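Local coordinates for protein hemoglobin subunit beta (Isurus oxyrinchus, PDB 3MKB) that probably carries oxygen in shark blood as the heme-binding beta subunit of a tetrameric, oxygen-transporting globin, at residues Asp98-Glu103 with Lys122-Val127. Sequence-based numbering, arbitrary orientation.
Sequences DSFIVE and KFFQVV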
loop_
_atom_site.group_PDB
_atom_site.type_symbol
_atom_site.label_atom_id
_atom_site.label_comp_id
_atom_site.label_asym_id
_atom_site.label_seq_id
_atom_site.Cartn_x
_atom_site.Cartn_y
_atom_site.Cartn_z
ATOM N N ASP B 98 10.852 8.152 -3.050
ATOM C CA ASP B 98 9.954 8.651 -4.139
ATOM C C ASP B 98 10.216 10.136 -4.437
ATOM O O ASP B 98 10.119 10.579 -5.579
ATOM C CB ASP B 98 8.460 8.433 -3.806
ATOM C CG ASP B 98 8.043 6.955 -3.907
ATOM O OD1 ASP B 98 8.731 6.145 -4.598
ATOM O OD2 ASP B 98 7.041 6.585 -3.261
ATOM N N SER B 99 10.555 10.909 -3.417
ATOM C CA SER B 99 10.882 12.311 -3.632
ATOM C C SER B 99 12.199 12.452 -4.360
ATOM O O SER B 99 12.380 13.368 -5.083
ATOM C CB SER B 99 11.000 13.043 -2.294
ATOM O OG SER B 99 9.843 12.873 -1.519
ATOM N N PHE B 100 13.122 11.527 -4.114
ATOM C CA PHE B 100 14.391 11.490 -4.771
ATOM C C PHE B 100 14.147 11.262 -6.229
ATOM O O PHE B 100 14.797 11.865 -7.076
ATOM C CB PHE B 100 15.234 10.300 -4.271
ATOM C CG PHE B 100 16.320 10.697 -3.350
ATOM C CD1 PHE B 100 17.558 11.046 -3.855
ATOM C CD2 PHE B 100 16.088 10.747 -1.961
ATOM C CE1 PHE B 100 18.597 11.450 -3.023
ATOM C CE2 PHE B 100 17.119 11.125 -1.092
ATOM C CZ PHE B 100 18.386 11.482 -1.624
ATOM N N ILE B 101 13.283 10.295 -6.512
ATOM C CA ILE B 101 12.926 9.991 -7.912
ATOM C C ILE B 101 12.350 11.234 -8.585
ATOM O O ILE B 101 12.692 11.526 -9.719
ATOM C CB ILE B 101 11.944 8.803 -7.976
ATOM C CG1 ILE B 101 12.736 7.525 -7.671
ATOM C CG2 ILE B 101 11.319 8.678 -9.390
ATOM C CD1 ILE B 101 11.925 6.382 -7.314
ATOM N N VAL B 102 11.468 11.968 -7.885
ATOM C CA VAL B 102 10.937 13.227 -8.450
ATOM C C VAL B 102 12.109 14.192 -8.730
ATOM O O VAL B 102 12.086 14.866 -9.749
ATOM C CB VAL B 102 9.844 13.838 -7.570
ATOM C CG1 VAL B 102 9.496 15.342 -7.994
ATOM C CG2 VAL B 102 8.578 12.977 -7.673
ATOM N N GLU B 103 13.158 14.186 -7.875
ATOM C CA GLU B 103 14.261 15.130 -8.071
ATOM C C GLU B 103 15.171 14.662 -9.216
ATOM O O GLU B 103 15.669 15.461 -9.968
ATOM C CB GLU B 103 15.057 15.389 -6.802
ATOM C CG GLU B 103 14.343 16.287 -5.754
ATOM C CD GLU B 103 13.895 17.628 -6.307
ATOM O OE1 GLU B 103 12.914 18.178 -5.720
ATOM O OE2 GLU B 103 14.536 18.161 -7.262
ATOM N N LYS B 122 13.830 0.273 -8.893
ATOM C CA LYS B 122 14.481 -0.971 -8.457
ATOM C C LYS B 122 15.605 -0.638 -7.431
ATOM O O LYS B 122 15.657 -1.226 -6.363
ATOM C CB LYS B 122 15.054 -1.721 -9.659
ATOM C CG LYS B 122 15.653 -3.065 -9.289
ATOM C CD LYS B 122 16.433 -3.641 -10.515
ATOM C CE LYS B 122 16.931 -5.025 -10.229
ATOM N NZ LYS B 122 17.467 -5.587 -11.538
ATOM N N PHE B 123 16.484 0.278 -7.786
ATOM C CA PHE B 123 17.526 0.683 -6.848
ATOM C C PHE B 123 16.971 1.023 -5.430
ATOM O O PHE B 123 17.385 0.472 -4.443
ATOM C CB PHE B 123 18.323 1.875 -7.391
ATOM C CG PHE B 123 19.368 2.363 -6.420
ATOM C CD1 PHE B 123 20.408 1.514 -6.022
ATOM C CD2 PHE B 123 19.274 3.652 -5.885
ATOM C CE1 PHE B 123 21.378 1.968 -5.073
ATOM C CE2 PHE B 123 20.209 4.142 -4.978
ATOM C CZ PHE B 123 21.278 3.300 -4.564
ATOM N N PHE B 124 15.996 1.916 -5.378
ATOM C CA PHE B 124 15.421 2.332 -4.124
ATOM C C PHE B 124 14.690 1.264 -3.296
ATOM O O PHE B 124 14.693 1.307 -2.069
ATOM C CB PHE B 124 14.597 3.593 -4.335
ATOM C CG PHE B 124 15.435 4.840 -4.581
ATOM C CD1 PHE B 124 15.233 5.607 -5.723
ATOM C CD2 PHE B 124 16.435 5.259 -3.672
ATOM C CE1 PHE B 124 15.956 6.792 -5.980
ATOM C CE2 PHE B 124 17.213 6.469 -3.959
ATOM C CZ PHE B 124 16.977 7.197 -5.086
ATOM N N GLN B 125 14.070 0.309 -3.963
ATOM C CA GLN B 125 13.407 -0.783 -3.254
ATOM C C GLN B 125 14.471 -1.695 -2.593
ATOM O O GLN B 125 14.281 -2.145 -1.502
ATOM C CB GLN B 125 12.527 -1.582 -4.198
ATOM C CG GLN B 125 11.530 -2.536 -3.446
ATOM C CD GLN B 125 10.592 -1.777 -2.470
ATOM O OE1 GLN B 125 9.884 -0.837 -2.879
ATOM N NE2 GLN B 125 10.612 -2.169 -1.178
ATOM N N VAL B 126 15.585 -1.937 -3.271
ATOM C CA VAL B 126 16.710 -2.634 -2.652
ATOM C C VAL B 126 17.187 -1.853 -1.430
ATOM O O VAL B 126 17.415 -2.423 -0.368
ATOM C CB VAL B 126 17.874 -2.834 -3.651
ATOM C CG1 VAL B 126 19.089 -3.424 -2.978
ATOM C CG2 VAL B 126 17.468 -3.749 -4.722
ATOM N N VAL B 127 17.345 -0.547 -1.569
ATOM C CA VAL B 127 17.679 0.305 -0.419
ATOM C C VAL B 127 16.582 0.256 0.664
ATOM O O VAL B 127 16.890 0.105 1.849
ATOM C CB VAL B 127 17.988 1.761 -0.847
ATOM C CG1 VAL B 127 18.184 2.718 0.373
ATOM C CG2 VAL B 127 19.205 1.776 -1.772
#
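F124 drives its ring from helix 114-132 toward helix 93-108, where F100 and I101 receive it without a single hydrogen bond across the contact. On the F100 side the meeting atom is CZ of F124, which lies 3.7 Å from CB of F100 and slightly farther, 4.0 Å, from CG at the root of that ring. The two phenylalanine side chains cross at about a right angle, yet their rings are inclined by 47°, with centroids 5.7 Å apart, so they make neither a parallel stack nor a T. F100 turns its ring away from this meeting, so that CB makes that residue's nearest approach to F124; farther out, that side chain packs on A27 and L61 and comes within about 6 Å of the heme.

I101 takes up the CD1-CE1 side of the F124 ring, and CE1 is shared between I101 CG1 and F100 CB. The side chains of I101 and F124 slide past each other in opposite directions, with CG1 of I101 3.7 Å from CD1 of F124 and the terminal CD1 of I101 3.8 Å from that same ring atom. Chi1 of I101, -74°, sets CG1 anti to the carbonyl carbon, and the extended chi2 carries CD1 on to the ring. Behind F124, CD2 of F123 lies over one face of its ring, toward the rim.

An alanine in place of F124 would probably open a gap between the helices and leave F100 CB and the I101 CG1 branch without their shared partner. All three side chains are buried near the centre of the subunit, and this is the apolar interior of the globin fold, where the last two long helices, G and H, pack together beside the heme pocket.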